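Local coordinates for tumor necrosis factor ligand superfamily member 9 (Mus musculus, PDB 6MKB), which binds the receptor TNFRSF9 (4-1BB) through its extracellular TNF homology domain and induces proliferation of activated peripheral blood T cells, at residues P57-V62 / F162-D167; L85-K90 / H129-G134. One frame throughout, in Å; residues are numbered along the deposited sequence.

Interaction 1. Residues P57-V62 / F162-D167; sequences PGLYYV and FLVKPD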
loop_
_atom_site.group_PDB
_atom_site.type_symbol
_atom_site.label_atom_id
_atom_site.label_comp_id
_atom_site.label_asym_id
_atom_site.label_seq_id
_atom_site.Cartn_x
_atom_site.Cartn_y
_atom_site.Cartn_z
ATOM N N PRO B 57 22.785 -1.282 -4.577
ATOM C CA PRO B 57 22.297 -1.003 -3.218
ATOM C C PRO B 57 21.654 0.384 -3.069
ATOM O O PRO B 57 21.994 1.350 -3.778
ATOM C CB PRO B 57 23.564 -1.091 -2.370
ATOM C CG PRO B 57 24.655 -0.664 -3.312
ATOM C CD PRO B 57 24.263 -1.174 -4.654
ATOM N N GLY B 58 20.766 0.471 -2.091
ATOM C CA GLY B 58 20.082 1.701 -1.745
ATOM C C GLY B 58 18.822 1.494 -0.942
ATOM O O GLY B 58 18.538 0.382 -0.483
ATOM N N LEU B 59 18.069 2.582 -0.768
ATOM C CA LEU B 59 16.796 2.591 -0.060
ATOM C C LEU B 59 15.686 2.354 -1.081
ATOM O O LEU B 59 15.501 3.154 -2.007
ATOM C CB LEU B 59 16.605 3.917 0.701
ATOM C CG LEU B 59 15.398 4.009 1.632
ATOM C CD1 LEU B 59 15.554 3.083 2.857
ATOM C CD2 LEU B 59 15.162 5.453 2.057
ATOM N N TYR B 60 14.995 1.217 -0.949
ATOM C CA TYR B 60 13.923 0.840 -1.860
ATOM C C TYR B 60 12.584 0.894 -1.163
ATOM O O TYR B 60 12.468 0.490 -0.003
ATOM C CB TYR B 60 14.131 -0.595 -2.419
ATOM C CG TYR B 60 15.219 -0.730 -3.462
ATOM C CD1 TYR B 60 16.561 -0.823 -3.091
ATOM C CD2 TYR B 60 14.908 -0.804 -4.817
ATOM C CE1 TYR B 60 17.570 -0.950 -4.047
ATOM C CE2 TYR B 60 15.907 -0.943 -5.781
ATOM C CZ TYR B 60 17.240 -0.998 -5.393
ATOM O OH TYR B 60 18.236 -1.120 -6.338
ATOM N N TYR B 61 11.566 1.366 -1.885
ATOM C CA TYR B 61 10.196 1.328 -1.424
ATOM C C TYR B 61 9.677 -0.006 -1.923
ATOM O O TYR B 61 9.588 -0.199 -3.137
ATOM C CB TYR B 61 9.423 2.518 -1.981
ATOM C CG TYR B 61 7.949 2.557 -1.636
ATOM C CD1 TYR B 61 7.033 1.751 -2.308
ATOM C CD2 TYR B 61 7.450 3.494 -0.742
ATOM C CE1 TYR B 61 5.671 1.821 -2.036
ATOM C CE2 TYR B 61 6.089 3.600 -0.493
ATOM C CZ TYR B 61 5.204 2.737 -1.113
ATOM O OH TYR B 61 3.851 2.821 -0.851
ATOM N N VAL B 62 9.458 -0.971 -1.018
ATOM C CA VAL B 62 8.996 -2.303 -1.409
ATOM C C VAL B 62 7.515 -2.371 -1.108
ATOM O O VAL B 62 7.078 -1.866 -0.065
ATOM C CB VAL B 62 9.801 -3.427 -0.712
ATOM C CG1 VAL B 62 9.512 -4.779 -1.360
ATOM C CG2 VAL B 62 11.294 -3.133 -0.740
ATOM N N PHE B 162 10.892 0.066 -5.873
ATOM C CA PHE B 162 11.513 1.147 -6.595
ATOM C C PHE B 162 12.630 1.768 -5.779
ATOM O O PHE B 162 12.509 1.892 -4.569
ATOM C CB PHE B 162 10.523 2.207 -7.071
ATOM C CG PHE B 162 9.445 2.739 -6.179
ATOM C CD1 PHE B 162 9.682 3.835 -5.359
ATOM C CD2 PHE B 162 8.126 2.280 -6.301
ATOM C CE1 PHE B 162 8.626 4.424 -4.627
ATOM C CE2 PHE B 162 7.079 2.866 -5.569
ATOM C CZ PHE B 162 7.328 3.945 -4.757
ATOM N N LEU B 163 13.731 2.142 -6.451
ATOM C CA LEU B 163 14.867 2.776 -5.813
ATOM C C LEU B 163 14.540 4.234 -5.530
ATOM O O LEU B 163 14.289 5.010 -6.454
ATOM C CB LEU B 163 16.144 2.628 -6.664
ATOM C CG LEU B 163 17.446 3.260 -6.118
ATOM C CD1 LEU B 163 17.781 2.730 -4.709
ATOM C CD2 LEU B 163 18.613 2.969 -7.056
ATOM N N VAL B 164 14.556 4.588 -4.243
ATOM C CA VAL B 164 14.238 5.907 -3.687
ATOM C C VAL B 164 15.533 6.704 -3.441
ATOM O O VAL B 164 15.589 7.908 -3.686
ATOM C CB VAL B 164 13.408 5.689 -2.382
ATOM C CG1 VAL B 164 13.425 6.889 -1.463
ATOM C CG2 VAL B 164 11.979 5.271 -2.704
ATOM N N LYS B 165 16.557 6.044 -2.933
ATOM C CA LYS B 165 17.812 6.705 -2.631
ATOM C C LYS B 165 18.986 5.736 -2.871
ATOM O O LYS B 165 19.161 4.794 -2.094
ATOM C CB LYS B 165 17.789 7.233 -1.177
ATOM C CG LYS B 165 19.024 8.004 -0.754
ATOM C CD LYS B 165 18.996 8.421 0.722
ATOM C CE LYS B 165 18.619 7.424 1.819
ATOM N NZ LYS B 165 19.690 6.454 2.131
ATOM N N PRO B 166 19.831 5.981 -3.898
ATOM C CA PRO B 166 20.992 5.101 -4.124
ATOM C C PRO B 166 21.976 5.149 -2.966
ATOM O O PRO B 166 22.028 6.117 -2.216
ATOM C CB PRO B 166 21.621 5.664 -5.409
ATOM C CG PRO B 166 20.508 6.445 -6.070
ATOM C CD PRO B 166 19.778 7.048 -4.916
ATOM N N ASP B 167 22.726 4.079 -2.798
ATOM C CA ASP B 167 23.685 3.988 -1.713
ATOM C C ASP B 167 24.807 4.996 -1.837
ATOM O O ASP B 167 25.285 5.294 -2.945
ATOM C CB ASP B 167 24.292 2.586 -1.633
ATOM C CG ASP B 167 24.885 2.296 -0.274
ATOM O OD1 ASP B 167 24.105 2.246 0.714
ATOM O OD2 ASP B 167 26.135 2.138 -0.189
#

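Interaction 2. Residues L85-K90 / H129-G134; sequences LVLQAK and HRLSVG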
loop_
_atom_site.group_PDB
_atom_site.type_symbol
_atom_site.label_atom_id
_atom_site.label_comp_id
_atom_site.label_asym_id
_atom_site.label_seq_id
_atom_site.Cartn_x
_atom_site.Cartn_y
_atom_site.Cartn_z
ATOM N N LEU B 85 0.887 -12.469 3.052
ATOM C CA LEU B 85 1.914 -12.329 2.011
ATOM C C LEU B 85 3.171 -11.995 2.777
ATOM O O LEU B 85 3.214 -10.955 3.442
ATOM C CB LEU B 85 1.592 -11.264 0.956
ATOM C CG LEU B 85 0.499 -11.535 -0.088
ATOM C CD1 LEU B 85 0.562 -10.481 -1.157
ATOM C CD2 LEU B 85 0.615 -12.935 -0.720
ATOM N N VAL B 86 4.130 -12.928 2.815
ATOM C CA VAL B 86 5.351 -12.763 3.600
ATOM C C VAL B 86 6.519 -12.459 2.677
ATOM O O VAL B 86 6.838 -13.276 1.821
ATOM C CB VAL B 86 5.626 -14.020 4.488
ATOM C CG1 VAL B 86 6.882 -13.837 5.333
ATOM C CG2 VAL B 86 4.428 -14.363 5.384
ATOM N N LEU B 87 7.158 -11.283 2.852
ATOM C CA LEU B 87 8.325 -10.884 2.059
ATOM C C LEU B 87 9.531 -11.629 2.575
ATOM O O LEU B 87 9.877 -11.456 3.724
ATOM C CB LEU B 87 8.563 -9.354 2.099
ATOM C CG LEU B 87 9.748 -8.824 1.230
ATOM C CD1 LEU B 87 9.496 -8.998 -0.256
ATOM C CD2 LEU B 87 10.040 -7.385 1.530
ATOM N N GLN B 88 10.142 -12.481 1.736
ATOM C CA GLN B 88 11.304 -13.311 2.066
ATOM C C GLN B 88 12.559 -12.702 1.434
ATOM O O GLN B 88 12.722 -12.751 0.220
ATOM C CB GLN B 88 11.067 -14.753 1.591
ATOM C CG GLN B 88 9.801 -15.411 2.188
ATOM C CD GLN B 88 9.315 -16.635 1.435
ATOM O OE1 GLN B 88 9.703 -16.920 0.283
ATOM N NE2 GLN B 88 8.446 -17.393 2.079
ATOM N N ALA B 89 13.417 -12.076 2.251
ATOM C CA ALA B 89 14.634 -11.391 1.806
ATOM C C ALA B 89 15.904 -12.194 2.102
ATOM O O ALA B 89 16.063 -12.737 3.200
ATOM C CB ALA B 89 14.729 -10.022 2.462
ATOM N N LYS B 90 16.800 -12.266 1.091
ATOM C CA LYS B 90 18.118 -12.910 1.123
ATOM C C LYS B 90 19.191 -11.881 0.716
ATOM O O LYS B 90 19.274 -11.547 -0.460
ATOM C CB LYS B 90 18.159 -14.127 0.188
ATOM C CG LYS B 90 17.585 -15.404 0.775
ATOM C CD LYS B 90 17.569 -16.526 -0.262
ATOM C CE LYS B 90 16.511 -17.539 0.070
ATOM N NZ LYS B 90 16.337 -18.526 -1.030
ATOM N N HIS B 129 20.609 -8.391 -3.836
ATOM C CA HIS B 129 19.534 -8.711 -2.892
ATOM C C HIS B 129 18.442 -9.504 -3.603
ATOM O O HIS B 129 18.041 -9.160 -4.714
ATOM C CB HIS B 129 18.960 -7.436 -2.237
ATOM C CG HIS B 129 18.780 -7.551 -0.759
ATOM N ND1 HIS B 129 17.875 -8.434 -0.214
ATOM C CD2 HIS B 129 19.385 -6.879 0.242
ATOM C CE1 HIS B 129 17.958 -8.278 1.094
ATOM N NE2 HIS B 129 18.857 -7.361 1.418
ATOM N N ARG B 130 18.012 -10.596 -2.978
ATOM C CA ARG B 130 17.007 -11.509 -3.522
ATOM C C ARG B 130 15.773 -11.426 -2.649
ATOM O O ARG B 130 15.868 -11.470 -1.414
ATOM C CB ARG B 130 17.556 -12.952 -3.613
ATOM C CG ARG B 130 18.705 -13.034 -4.591
ATOM C CD ARG B 130 19.416 -14.351 -4.554
ATOM N NE ARG B 130 20.163 -14.499 -5.792
ATOM C CZ ARG B 130 19.712 -15.098 -6.885
ATOM N NH1 ARG B 130 18.521 -15.689 -6.887
ATOM N NH2 ARG B 130 20.424 -15.071 -8.000
ATOM N N LEU B 131 14.622 -11.239 -3.298
ATOM C CA LEU B 131 13.331 -11.062 -2.658
ATOM C C LEU B 131 12.310 -12.007 -3.281
ATOM O O LEU B 131 12.109 -11.994 -4.487
ATOM C CB LEU B 131 12.894 -9.597 -2.853
ATOM C CG LEU B 131 12.999 -8.564 -1.715
ATOM C CD1 LEU B 131 14.239 -8.666 -0.927
ATOM C CD2 LEU B 131 12.926 -7.163 -2.268
ATOM N N SER B 132 11.713 -12.859 -2.473
ATOM C CA SER B 132 10.658 -13.769 -2.893
ATOM C C SER B 132 9.448 -13.506 -1.976
ATOM O O SER B 132 9.589 -12.817 -0.957
ATOM C CB SER B 132 11.128 -15.227 -2.864
ATOM O OG SER B 132 11.288 -15.748 -1.557
ATOM N N VAL B 133 8.261 -13.995 -2.348
ATOM C CA VAL B 133 7.057 -13.772 -1.550
ATOM C C VAL B 133 6.374 -15.105 -1.271
ATOM O O VAL B 133 6.033 -15.849 -2.198
ATOM C CB VAL B 133 6.088 -12.772 -2.248
ATOM C CG1 VAL B 133 4.824 -12.518 -1.406
ATOM C CG2 VAL B 133 6.800 -11.459 -2.572
ATOM N N GLY B 134 6.148 -15.369 -0.000
ATOM C CA GLY B 134 5.448 -16.564 0.432
ATOM C C GLY B 134 4.001 -16.292 0.767
ATOM O O GLY B 134 3.667 -15.299 1.420
#

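Interaction 1. Residues P57-V62 / F162-D167
The start of strand 58-70 pairs antiparallel with the end of strand 149-166, and the ladder is broken by a classic beta bulge. Val164 and Lys165 both face Leu59, whose O takes two amides: Val164 N at 2.8 Å, nearly along the C=O axis, and Lys165 N at 3.2 Å, in plane on a lone pair. Leu59 N returns a bond to Lys165 O, and Tyr61 and Phe162 exchange two more. Gly58, with no side chain, brings its CA to 3.2 Å from Lys165 O.

Tyr61 extends with CG anti to its backbone N (chi1 177°). Its CB sits over the rim of the Phe162 ring in a CH-pi contact, 3.7 Å from the centroid. CG follows over Phe162 CZ and CE1, CD1 over CZ and CE2; CE1 reaches CZ and CE2 more loosely, and OH ends in a weak hydrogen bond to Ser120. The two rings point the same way with planes at 5° but are slid apart, so they barely overlap. Phe162 gets there with CG in the crowded position between N and carbonyl carbon (chi1 45°). On the other face of the pair, Leu163 CD1 lies over the face of the Tyr60 ring in a CH-pi contact, 3.9 Å from its centroid, while Tyr60 OH bonds Ser56 O.

Phe162 also stacks on Phe162 of the second subunit, and Tyr61 meets Phe63 of that subunit. The arrangement is that of neighbouring strands in the TNF jelly roll, with aromatic residues turned to the subunit interface, here that of a dimer.

Interaction 2. Residues L85-K90 / H129-G134
Six main-chain hydrogen bonds zip residues 85-90 (strand 80-90) to residues 129-134 (strand 129-140) in regular antiparallel register; the axes of the two segments run 4.6 Å apart at 154°. Val86 with Gly134, Gln88 with Ser132 and Lys90 with Arg130 are the hydrogen-bonded pairs, each residue giving its N-H and taking one on its O. Val86 N to Gly134 O is the straightest, 175° at the hydrogen; Gln88 N instead approaches Ser132 O from above the carbonyl plane.

A side-chain bond reinforces the middle pair. Gln88 runs extended beyond CG and brings OE1 2.7 Å from Ser132 OG, which donates to an in-plane lone pair of the amide oxygen; Thr25 OG1 adds a weak hydrogen bond to the same OE1. Ser132 OG takes the crowded place between N and carbonyl carbon (chi1 72°), which turns it to Gln88. The amide NE2 lies over Gly134, 3.5 Å from its CA.

These strands belong to the antiparallel jelly-roll sandwich of the TNF homology domain, and the opposite face of the pair lines its hydrophobic core. There Leu87 CD1 crosses obliquely onto Leu131 CG at 3.8 Å, Ala89 CB meets Leu131 CD1 at 3.7 Å, and Phe159 covers Leu87 and Val133.

At the other end, Lys90 CB and Arg130 CB are 4.0 Å apart on the face of Gln88 and Ser132, but the chain ends lead away from the pairing. Lys90 NZ and Arg130 NH1 lie 6.9 Å apart. Glu51 takes both in salt bridges, one carboxylate oxygen for each, which probably offsets their like charges, and Glu46 holds Arg130 NH2. His129 brings its ring edge to Ala89 CB, while the main-chain O of Lys90 receives Arg130 N.

How the interactions relate
Both contacts are antiparallel strand pairings of one TNF homology domain, with centres about 16 Å apart. Along the chain they come as 57-62, 85-90, 129-134, 162-167, so interaction 1 joins the outer pair and interaction 2 the inner one. Strand 58-70 is followed by strand 80-90, and strand 129-140 by strand 149-166. The two meet in the core, where Val62 CG1 packs on Leu87 CD2 at 3.9 Å and, more loosely, on Leu131 CD2. Interaction 2 lies near the chain centre and touches no other subunit, whereas interaction 1, about 18 Å from that centre, adds to the dimer interface.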